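Long-range contact in protein ACDH-11, isoform b (Caenorhabditis elegans, PDB 4Y9J), which belongs to the acyl-CoA dehydrogenase family of flavoproteins and binds flavin-adenine dinucleotide in a four-chain assembly: residues B[516-527]-B[569-580]. Numbering follows the deposited sequence.
Sequences GETRIDSVARHI and DLRWEWFASERV
Glu517 opens the contact through its carbonyl: Ser577 N donates to Glu517 O over 3.1 Å, approaching from well above the carbonyl plane. A water accepts from Glu578 N and bonds weakly back to the same oxygen. At Thr518 the backbones form a single beta bridge with Ala576, and Thr518 CA makes a C-H...O contact with Phe575 O. That oxygen is the acceptor of the second bridge bond, from Arg519 N (2.8 Å), which arrives almost end-on to the carbonyl. Arg519 CG passes 3.2 Å from Ser577 OG; its chain, bent at chi2 and chi3, then carries the guanidinium to Asp521, gripped side-on, NE on OD1 and NH2 on OD2, in a salt bridge within the same segment. The Ile520 and Phe575 side chains run side by side, CG1 nearest CE2. Ser522 OG bonds Thr356 of the second subunit.

Val523, just before helix 524-545, spreads its methyls over two successive residues. With CG1 anti to the carbonyl carbon (chi1 -66°), that methyl meets Trp574 CB at 3.6 Å and the Trp574 carbonyl, while CG2 sits over the centre of the Phe575 ring, 3.7 Å from its centroid, in a CH-pi contact; Trp572 CZ3 packs on the opposite face. Further on, Trp574 turns its edge toward the His526 face in an offset edge-to-face pair, planes at 61°, and its NE1 bonds weakly to Glu564 of the second subunit. The His526 ring edge, at CD2, faces Asp569 O (3.4 Å). Ile527 CG1 reaches Leu570 CD2 at 4.0 Å, and helix 486-512 packs against both side chains.

Within the C-terminal acyl-CoA dehydrogenase 11-like region, the contact illustrates a principle: few backbone bonds set the register of two irregular stretches, while apolar and aromatic contacts pack the approaches to their helices together.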
loop_
_atom_site.group_PDB
_atom_site.type_symbol
_atom_site.label_atom_id
_atom_site.label_comp_id
_atom_site.label_asym_id
_atom_site.label_seq_id
_atom_site.Cartn_x
_atom_site.Cartn_y
_atom_site.Cartn_z
ATOM N N GLY B 516 29.490 40.905 -31.766
ATOM C CA GLY B 516 29.648 40.034 -30.623
ATOM C C GLY B 516 28.858 40.446 -29.372
ATOM O O GLY B 516 29.041 39.818 -28.353
ATOM N N GLU B 517 27.992 41.469 -29.449
ATOM C CA GLU B 517 27.220 41.970 -28.295
ATOM C C GLU B 517 25.694 41.670 -28.313
ATOM O O GLU B 517 24.910 42.375 -27.655
ATOM C CB GLU B 517 27.410 43.487 -28.150
ATOM C CG GLU B 517 28.865 44.017 -28.167
ATOM C CD GLU B 517 29.808 43.230 -27.260
ATOM O OE1 GLU B 517 29.517 43.094 -26.048
ATOM O OE2 GLU B 517 30.839 42.735 -27.767
ATOM N N THR B 518 25.283 40.650 -29.054
ATOM C CA THR B 518 23.866 40.288 -29.198
ATOM C C THR B 518 23.713 38.814 -28.883
ATOM O O THR B 518 24.542 37.999 -29.301
ATOM C CB THR B 518 23.423 40.596 -30.629
ATOM O OG1 THR B 518 23.563 42.004 -30.847
ATOM C CG2 THR B 518 22.021 40.192 -30.909
ATOM N N ARG B 519 22.689 38.463 -28.108
ATOM C CA ARG B 519 22.447 37.063 -27.686
ATOM C C ARG B 519 20.977 36.751 -27.948
ATOM O O ARG B 519 20.136 36.877 -27.083
ATOM C CB ARG B 519 22.821 36.834 -26.208
ATOM C CG ARG B 519 24.289 37.088 -25.880
ATOM C CD ARG B 519 25.300 35.944 -26.065
ATOM N NE ARG B 519 24.800 34.548 -25.866
ATOM C CZ ARG B 519 25.519 33.519 -25.338
ATOM N NH1 ARG B 519 26.768 33.730 -24.876
ATOM N NH2 ARG B 519 25.001 32.259 -25.234
ATOM N N ILE B 520 20.683 36.333 -29.180
ATOM C CA ILE B 520 19.326 36.048 -29.582
ATOM C C ILE B 520 18.804 34.855 -28.808
ATOM O O ILE B 520 17.597 34.743 -28.576
ATOM C CB ILE B 520 19.239 35.777 -31.125
ATOM C CG1 ILE B 520 17.785 35.651 -31.561
ATOM C CG2 ILE B 520 20.027 34.514 -31.487
ATOM C CD1 ILE B 520 17.564 35.848 -33.050
ATOM N N ASP B 521 19.700 33.939 -28.442
ATOM C CA ASP B 521 19.345 32.805 -27.633
ATOM C C ASP B 521 18.663 33.197 -26.296
ATOM O O ASP B 521 17.788 32.484 -25.835
ATOM C CB ASP B 521 20.561 31.892 -27.361
ATOM C CG ASP B 521 21.780 32.635 -26.814
ATOM O OD1 ASP B 521 22.249 33.630 -27.427
ATOM O OD2 ASP B 521 22.367 32.141 -25.828
ATOM N N SER B 522 19.087 34.324 -25.716
ATOM C CA SER B 522 18.545 34.850 -24.457
ATOM C C SER B 522 17.057 35.091 -24.538
ATOM O O SER B 522 16.299 34.843 -23.566
ATOM C CB SER B 522 19.257 36.160 -24.043
ATOM O OG SER B 522 18.968 36.297 -22.666
ATOM N N VAL B 523 16.611 35.488 -25.737
ATOM C CA VAL B 523 15.211 35.860 -25.950
ATOM C C VAL B 523 14.470 34.818 -26.767
ATOM O O VAL B 523 13.408 35.085 -27.319
ATOM C CB VAL B 523 15.062 37.270 -26.549
ATOM C CG1 VAL B 523 15.547 38.320 -25.537
ATOM C CG2 VAL B 523 15.858 37.442 -27.840
ATOM N N ALA B 524 15.001 33.603 -26.841
ATOM C CA ALA B 524 14.382 32.601 -27.746
ATOM C C ALA B 524 12.890 32.334 -27.372
ATOM O O ALA B 524 12.051 32.154 -28.243
ATOM C CB ALA B 524 15.186 31.339 -27.721
ATOM N N ARG B 525 12.531 32.316 -26.069
ATOM C CA ARG B 525 11.174 32.053 -25.703
ATOM C C ARG B 525 10.226 33.194 -26.087
ATOM O O ARG B 525 9.101 32.975 -26.514
ATOM C CB ARG B 525 11.076 31.711 -24.150
ATOM C CG ARG B 525 9.679 31.380 -23.755
ATOM C CD ARG B 525 9.451 31.255 -22.238
ATOM N NE ARG B 525 10.146 30.142 -21.670
ATOM C CZ ARG B 525 9.726 29.507 -20.564
ATOM N NH1 ARG B 525 8.606 29.890 -19.932
ATOM N NH2 ARG B 525 10.429 28.504 -20.123
ATOM N N HIS B 526 10.681 34.433 -25.929
ATOM C CA HIS B 526 9.889 35.587 -26.310
ATOM C C HIS B 526 9.615 35.607 -27.827
ATOM O O HIS B 526 8.534 35.899 -28.233
ATOM C CB HIS B 526 10.566 36.871 -25.874
ATOM C CG HIS B 526 10.763 36.983 -24.395
ATOM N ND1 HIS B 526 11.714 36.256 -23.706
ATOM C CD2 HIS B 526 10.137 37.743 -23.476
ATOM C CE1 HIS B 526 11.659 36.575 -22.416
ATOM N NE2 HIS B 526 10.703 37.465 -22.253
ATOM N N ILE B 527 10.624 35.275 -28.630
ATOM C CA ILE B 527 10.486 35.135 -30.089
ATOM C C ILE B 527 9.455 34.038 -30.391
ATOM O O ILE B 527 8.472 34.309 -31.101
ATOM C CB ILE B 527 11.846 34.823 -30.759
ATOM C CG1 ILE B 527 12.780 36.007 -30.598
ATOM C CG2 ILE B 527 11.663 34.407 -32.240
ATOM C CD1 ILE B 527 14.219 35.791 -31.039
ATOM N N ASP B 569 5.843 40.639 -27.139
ATOM C CA ASP B 569 6.437 41.104 -25.894
ATOM C C ASP B 569 7.941 40.822 -26.013
ATOM O O ASP B 569 8.428 39.754 -25.639
ATOM C CB ASP B 569 5.820 40.391 -24.702
ATOM C CG ASP B 569 6.201 41.017 -23.368
ATOM O OD1 ASP B 569 6.814 42.087 -23.273
ATOM O OD2 ASP B 569 5.896 40.374 -22.396
ATOM N N LEU B 570 8.648 41.794 -26.574
ATOM C CA LEU B 570 10.026 41.624 -26.990
ATOM C C LEU B 570 10.608 42.998 -27.288
ATOM O O LEU B 570 10.037 43.776 -28.074
ATOM C CB LEU B 570 10.056 40.717 -28.209
ATOM C CG LEU B 570 11.394 40.389 -28.851
ATOM C CD1 LEU B 570 12.312 39.619 -27.924
ATOM C CD2 LEU B 570 11.154 39.621 -30.162
ATOM N N ARG B 571 11.727 43.316 -26.655
ATOM C CA ARG B 571 12.345 44.592 -26.840
ATOM C C ARG B 571 13.759 44.399 -27.228
ATOM O O ARG B 571 14.380 43.439 -26.847
ATOM C CB ARG B 571 12.324 45.422 -25.566
ATOM C CG ARG B 571 10.995 45.397 -24.849
ATOM C CD ARG B 571 10.846 46.528 -23.839
ATOM N NE ARG B 571 9.588 46.317 -23.155
ATOM C CZ ARG B 571 9.185 46.929 -22.041
ATOM N NH1 ARG B 571 9.944 47.807 -21.444
ATOM N NH2 ARG B 571 8.013 46.594 -21.507
ATOM N N TRP B 572 14.268 45.378 -27.944
ATOM C CA TRP B 572 15.599 45.311 -28.472
ATOM C C TRP B 572 16.619 45.159 -27.362
ATOM O O TRP B 572 17.504 44.337 -27.461
ATOM C CB TRP B 572 15.884 46.521 -29.372
ATOM C CG TRP B 572 17.263 46.543 -29.812
ATOM C CD1 TRP B 572 18.147 47.534 -29.617
ATOM C CD2 TRP B 572 17.961 45.516 -30.534
ATOM N NE1 TRP B 572 19.355 47.206 -30.153
ATOM C CE2 TRP B 572 19.276 45.962 -30.713
ATOM C CE3 TRP B 572 17.602 44.275 -31.046
ATOM C CZ2 TRP B 572 20.247 45.209 -31.387
ATOM C CZ3 TRP B 572 18.579 43.512 -31.711
ATOM C CH2 TRP B 572 19.887 43.988 -31.857
ATOM N N GLU B 573 16.487 45.922 -26.269
ATOM C CA GLU B 573 17.452 45.801 -25.175
ATOM C C GLU B 573 17.534 44.437 -24.523
ATOM O O GLU B 573 18.563 44.088 -23.926
ATOM C CB GLU B 573 17.251 46.896 -24.112
ATOM C CG GLU B 573 15.914 46.839 -23.425
ATOM C CD GLU B 573 14.848 47.636 -24.137
ATOM O OE1 GLU B 573 15.010 47.936 -25.353
ATOM O OE2 GLU B 573 13.829 47.926 -23.462
ATOM N N TRP B 574 16.500 43.598 -24.682
ATOM C CA TRP B 574 16.608 42.250 -24.158
ATOM C C TRP B 574 17.616 41.364 -24.892
ATOM O O TRP B 574 18.041 40.298 -24.391
ATOM C CB TRP B 574 15.224 41.583 -24.041
ATOM C CG TRP B 574 14.234 42.399 -23.224
ATOM C CD1 TRP B 574 14.533 43.430 -22.410
ATOM C CD2 TRP B 574 12.803 42.219 -23.133
ATOM N NE1 TRP B 574 13.393 43.931 -21.819
ATOM C CE2 TRP B 574 12.322 43.183 -22.209
ATOM C CE3 TRP B 574 11.883 41.285 -23.681
ATOM C CZ2 TRP B 574 10.975 43.316 -21.892
ATOM C CZ3 TRP B 574 10.528 41.410 -23.347
ATOM C CH2 TRP B 574 10.091 42.431 -22.459
ATOM N N PHE B 575 17.965 41.757 -26.105
ATOM C CA PHE B 575 18.945 41.027 -26.896
ATOM C C PHE B 575 20.400 41.291 -26.448
ATOM O O PHE B 575 21.328 40.574 -26.850
ATOM C CB PHE B 575 18.832 41.459 -28.384
ATOM C CG PHE B 575 17.610 40.909 -29.122
ATOM C CD1 PHE B 575 16.344 41.440 -28.914
ATOM C CD2 PHE B 575 17.748 39.929 -30.103
ATOM C CE1 PHE B 575 15.246 40.966 -29.622
ATOM C CE2 PHE B 575 16.646 39.450 -30.804
ATOM C CZ PHE B 575 15.403 39.984 -30.584
ATOM N N ALA B 576 20.633 42.330 -25.663
ATOM C CA ALA B 576 21.994 42.784 -25.456
ATOM C C ALA B 576 22.752 41.856 -24.537
ATOM O O ALA B 576 22.200 41.323 -23.623
ATOM C CB ALA B 576 21.997 44.199 -24.919
ATOM N N SER B 577 24.028 41.645 -24.820
ATOM C CA SER B 577 24.883 40.783 -24.015
ATOM C C SER B 577 25.086 41.331 -22.606
ATOM O O SER B 577 25.230 40.564 -21.651
ATOM C CB SER B 577 26.247 40.590 -24.682
ATOM O OG SER B 577 26.156 39.625 -25.731
ATOM N N GLU B 578 25.022 42.632 -22.461
ATOM C CA GLU B 578 25.163 43.243 -21.114
ATOM C C GLU B 578 23.990 42.850 -20.224
ATOM O O GLU B 578 24.132 42.750 -19.027
ATOM C CB GLU B 578 25.283 44.784 -21.169
ATOM C CG GLU B 578 26.318 45.241 -22.161
ATOM C CD GLU B 578 27.764 44.933 -21.766
ATOM O OE1 GLU B 578 28.011 44.183 -20.778
ATOM O OE2 GLU B 578 28.650 45.473 -22.478
ATOM N N ARG B 579 22.828 42.606 -20.811
ATOM C CA ARG B 579 21.732 42.185 -19.992
ATOM C C ARG B 579 22.008 40.813 -19.323
ATOM O O ARG B 579 21.510 40.539 -18.226
ATOM C CB ARG B 579 20.478 42.161 -20.809
ATOM C CG ARG B 579 19.289 41.843 -19.946
ATOM C CD ARG B 579 18.063 41.854 -20.781
ATOM N NE ARG B 579 16.833 41.498 -20.101
ATOM C CZ ARG B 579 15.983 42.332 -19.496
ATOM N NH1 ARG B 579 16.213 43.624 -19.385
ATOM N NH2 ARG B 579 14.849 41.815 -19.051
ATOM N N VAL B 580 22.725 39.909 -20.004
ATOM C CA VAL B 580 23.050 38.584 -19.388
ATOM C C VAL B 580 23.781 38.776 -18.056
ATOM O O VAL B 580 23.492 38.095 -17.065
ATOM C CB VAL B 580 23.919 37.681 -20.311
ATOM C CG1 VAL B 580 24.219 36.298 -19.651
ATOM C CG2 VAL B 580 23.162 37.484 -21.587
HETATM O O HOH W 1 25.369 44.416 -24.901
#